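Side-chain contact in polycomb protein Pcl (Drosophila melanogaster, PDB 5OQD), which helps establish Polycomb repression of homeotic genes in the early embryo, as a DNA- and chromatin-binding component of the Esc/E(z) histone H3 methyltransferase complex: residues B[90-95]-B[124-129]. Residues are numbered along the deposited sequence; the frame is centred on the assembly and turned at random.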
ATOM      1  N   ILE B  90      -1.206  -2.815  -7.838  1.00 53.87           N
ATOM      2  CA  ILE B  90       0.075  -2.803  -7.156  1.00 55.01           C
ATOM      3  C   ILE B  90       0.983  -3.951  -7.555  1.00 51.53           C
ATOM      4  O   ILE B  90       0.529  -5.022  -7.909  1.00 56.90           O
ATOM      5  CB  ILE B  90      -0.101  -2.822  -5.632  1.00 51.22           C
ATOM      6  CG1 ILE B  90      -0.567  -4.194  -5.170  1.00 39.80           C
ATOM      7  CG2 ILE B  90      -1.090  -1.762  -5.202  1.00 46.95           C
ATOM      8  CD1 ILE B  90      -0.248  -4.471  -3.726  1.00 44.96           C
ATOM      9  N   GLU B  91       2.277  -3.681  -7.532  1.00 52.37           N
ATOM     10  CA  GLU B  91       3.308  -4.666  -7.813  1.00 49.23           C
ATOM     11  C   GLU B  91       3.706  -5.525  -6.615  1.00 53.33           C
ATOM     12  O   GLU B  91       3.247  -5.314  -5.501  1.00 49.63           O
ATOM     13  CB  GLU B  91       4.531  -3.999  -8.431  1.00 48.90           C
ATOM     14  CG  GLU B  91       4.582  -4.132  -9.941  1.00 66.96           C
ATOM     15  CD  GLU B  91       5.277  -5.403 -10.396  1.00 93.98           C
ATOM     16  OE1 GLU B  91       5.135  -6.440  -9.720  1.00 70.15           O
ATOM     17  OE2 GLU B  91       5.971  -5.365 -11.431  1.00 82.99           O
ATOM     18  N   TRP B  92       4.566  -6.504  -6.873  1.00 46.91           N
ATOM     19  CA  TRP B  92       5.048  -7.430  -5.856  1.00 43.33           C
ATOM     20  C   TRP B  92       5.793  -6.731  -4.732  1.00 40.72           C
ATOM     21  O   TRP B  92       5.706  -7.138  -3.591  1.00 44.85           O
ATOM     22  CB  TRP B  92       5.920  -8.517  -6.483  1.00 40.41           C
ATOM     23  CG  TRP B  92       5.119  -9.554  -7.169  1.00 54.13           C
ATOM     24  CD1 TRP B  92       5.191  -9.912  -8.473  1.00 53.97           C
ATOM     25  CD2 TRP B  92       4.094 -10.358  -6.587  1.00 53.96           C
ATOM     26  NE1 TRP B  92       4.279 -10.892  -8.743  1.00 50.33           N
ATOM     27  CE2 TRP B  92       3.593 -11.185  -7.597  1.00 53.28           C
ATOM     28  CE3 TRP B  92       3.552 -10.459  -5.308  1.00 55.38           C
ATOM     29  CZ2 TRP B  92       2.579 -12.097  -7.371  1.00 62.76           C
ATOM     30  CZ3 TRP B  92       2.551 -11.365  -5.088  1.00 51.83           C
ATOM     31  CH2 TRP B  92       2.073 -12.172  -6.109  1.00 49.75           C
ATOM     32  N   VAL B  93       6.544  -5.693  -5.053  1.00 34.47           N
ATOM     33  CA  VAL B  93       7.269  -4.967  -4.029  1.00 37.47           C
ATOM     34  C   VAL B  93       6.289  -4.374  -3.028  1.00 47.20           C
ATOM     35  O   VAL B  93       6.554  -4.351  -1.838  1.00 47.31           O
ATOM     36  CB  VAL B  93       8.132  -3.845  -4.627  1.00 45.95           C
ATOM     37  CG1 VAL B  93       7.305  -2.969  -5.545  1.00 37.95           C
ATOM     38  CG2 VAL B  93       8.757  -3.012  -3.528  1.00 44.79           C
ATOM     39  N   ASP B  94       5.165  -3.879  -3.524  1.00 39.16           N
ATOM     40  CA  ASP B  94       4.112  -3.349  -2.672  1.00 47.24           C
ATOM     41  C   ASP B  94       3.499  -4.416  -1.766  1.00 46.70           C
ATOM     42  O   ASP B  94       3.227  -4.170  -0.602  1.00 48.25           O
ATOM     43  CB  ASP B  94       3.039  -2.669  -3.519  1.00 40.76           C
ATOM     44  CG  ASP B  94       3.617  -1.651  -4.477  1.00 47.42           C
ATOM     45  OD1 ASP B  94       4.542  -0.927  -4.086  1.00 44.90           O
ATOM     46  OD2 ASP B  94       3.147  -1.573  -5.622  1.00 47.20           O
ATOM     47  N   VAL B  95       3.294  -5.604  -2.310  1.00 43.57           N
ATOM     48  CA  VAL B  95       2.796  -6.743  -1.548  1.00 43.11           C
ATOM     49  C   VAL B  95       3.784  -7.143  -0.454  1.00 45.95           C
ATOM     50  O   VAL B  95       3.395  -7.401   0.686  1.00 50.39           O
ATOM     51  CB  VAL B  95       2.531  -7.951  -2.465  1.00 44.96           C
ATOM     52  CG1 VAL B  95       2.199  -9.186  -1.641  1.00 50.54           C
ATOM     53  CG2 VAL B  95       1.416  -7.634  -3.446  1.00 43.79           C
ATOM     54  N   GLU B 124      -2.134 -16.128   1.785  1.00 79.68           N
ATOM     55  CA  GLU B 124      -3.415 -15.866   2.415  1.00 83.10           C
ATOM     56  C   GLU B 124      -4.121 -14.696   1.757  1.00 84.11           C
ATOM     57  O   GLU B 124      -5.319 -14.746   1.510  1.00 83.03           O
ATOM     58  CB  GLU B 124      -3.224 -15.557   3.895  1.00 85.44           C
ATOM     59  CG  GLU B 124      -2.781 -16.743   4.729  1.00 98.95           C
ATOM     60  CD  GLU B 124      -2.440 -16.357   6.153  1.00103.12           C
ATOM     61  OE1 GLU B 124      -2.819 -15.247   6.573  1.00 99.77           O
ATOM     62  OE2 GLU B 124      -1.793 -17.163   6.853  1.00105.46           O
ATOM     63  N   GLN B 125      -3.372 -13.644   1.461  1.00 81.85           N
ATOM     64  CA  GLN B 125      -3.965 -12.410   0.969  1.00 84.83           C
ATOM     65  C   GLN B 125      -3.942 -12.227  -0.537  1.00 85.03           C
ATOM     66  O   GLN B 125      -4.349 -11.191  -1.036  1.00 85.62           O
ATOM     67  CB  GLN B 125      -3.323 -11.204   1.644  1.00 86.75           C
ATOM     68  CG  GLN B 125      -3.607 -11.127   3.131  1.00 94.95           C
ATOM     69  CD  GLN B 125      -5.085 -11.029   3.427  1.00101.04           C
ATOM     70  OE1 GLN B 125      -5.822 -10.337   2.731  1.00 97.45           O
ATOM     71  NE2 GLN B 125      -5.528 -11.720   4.467  1.00107.65           N
ATOM     72  N   ARG B 126      -3.482 -13.231  -1.259  1.00 88.12           N
ATOM     73  CA  ARG B 126      -3.289 -13.074  -2.684  1.00 86.12           C
ATOM     74  C   ARG B 126      -4.617 -12.752  -3.344  1.00 90.29           C
ATOM     75  O   ARG B 126      -4.690 -11.924  -4.242  1.00 92.68           O
ATOM     76  CB  ARG B 126      -2.692 -14.349  -3.269  1.00 90.66           C
ATOM     77  CG  ARG B 126      -2.823 -14.466  -4.772  1.00 90.83           C
ATOM     78  CD  ARG B 126      -1.475 -14.743  -5.404  1.00 93.57           C
ATOM     79  NE  ARG B 126      -1.014 -16.096  -5.132  1.00 88.67           N
ATOM     80  CZ  ARG B 126      -0.722 -16.978  -6.076  1.00 86.54           C
ATOM     81  NH1 ARG B 126      -0.846 -16.646  -7.351  1.00 82.25           N
ATOM     82  NH2 ARG B 126      -0.308 -18.188  -5.747  1.00 93.03           N
ATOM     83  N   HIS B 127      -5.670 -13.408  -2.879  1.00 96.21           N
ATOM     84  CA  HIS B 127      -7.001 -13.237  -3.428  1.00 94.99           C
ATOM     85  C   HIS B 127      -7.454 -11.803  -3.244  1.00 87.76           C
ATOM     86  O   HIS B 127      -8.139 -11.242  -4.089  1.00 91.12           O
ATOM     87  CB  HIS B 127      -7.981 -14.192  -2.750  1.00 89.93           C
ATOM     88  N   GLN B 128      -7.080 -11.226  -2.114  1.00 89.21           N
ATOM     89  CA  GLN B 128      -7.593  -9.930  -1.680  1.00 94.20           C
ATOM     90  C   GLN B 128      -6.805  -8.765  -2.278  1.00 88.40           C
ATOM     91  O   GLN B 128      -7.354  -7.685  -2.501  1.00 86.99           O
ATOM     92  CB  GLN B 128      -7.573  -9.838  -0.152  1.00 77.25           C
ATOM     93  N   LEU B 129      -5.520  -8.994  -2.531  1.00 82.61           N
ATOM     94  CA  LEU B 129      -4.630  -7.954  -3.040  1.00 80.32           C
ATOM     95  C   LEU B 129      -5.042  -7.462  -4.424  1.00 76.23           C
ATOM     96  O   LEU B 129      -5.530  -8.238  -5.243  1.00 80.18           O
ATOM     97  CB  LEU B 129      -3.191  -8.467  -3.084  1.00 78.40           C
ATOM     98  CG  LEU B 129      -2.556  -8.817  -1.738  1.00 74.21           C
ATOM     99  CD1 LEU B 129      -1.361  -9.733  -1.941  1.00 88.28           C
ATOM    100  CD2 LEU B 129      -2.151  -7.560  -0.986  1.00 68.33           C
TER
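Val95 turns CG1 anti to its backbone N (chi1 172°), and Leu129 reaches out to meet it with CD1 anti to CA (chi2 161°). The methyl CD1 of Leu129 lies 3.6 Å from Val95 CG1. Leu129 CD1 is also 3.8 Å from Val95 CG2, so one leucine methyl sits against both valine branches. The two side chains meet at an oblique angle. Leu129 has the largest area buried across this contact. Ile90 shares a backbone hydrogen bond with Pro130, just after the second segment.

A second, looser touch lies beside the first. Arg126 brings its methylene CD to the outer edge of the Trp92 indole, near the ring plane, 4.4 Å from CH2. This is an aliphatic contact at a ring edge, not a cation-pi stack. The guanidinium has a separate role: Arg126 NH1 hydrogen-bonds to the carbonyl O of Leu138.

Each segment is shaped by its own bonds. Asp94 OD2 accepts a bent bond from Glu91 N at 3.0 Å, which is one half of a capping box. The carboxylate of Glu91, the N-cap, turns to Trp92 N instead: Glu91 OE1 takes Trp92 N at 2.9 Å, by a nearly straight bond. In the other segment, Gln125 O accepts from both Gln128 N and Leu129 N. This holds the turn that delivers Leu129.

The arrangement is plain hydrophobic core packing in the winged-helix domain, which follows the PHD finger. It joins the start of helix 92-104 to the turn after helix 114-125. Ile122 of helix 114-125 touches both Trp92 and Val95. Trp135 of helix 133-136 meets the Trp92 ring with the planes at about 50°. Leu143 and Leu147 of helix 140-153 also pack on Trp92, so this indole links three further helices to helix 92-104.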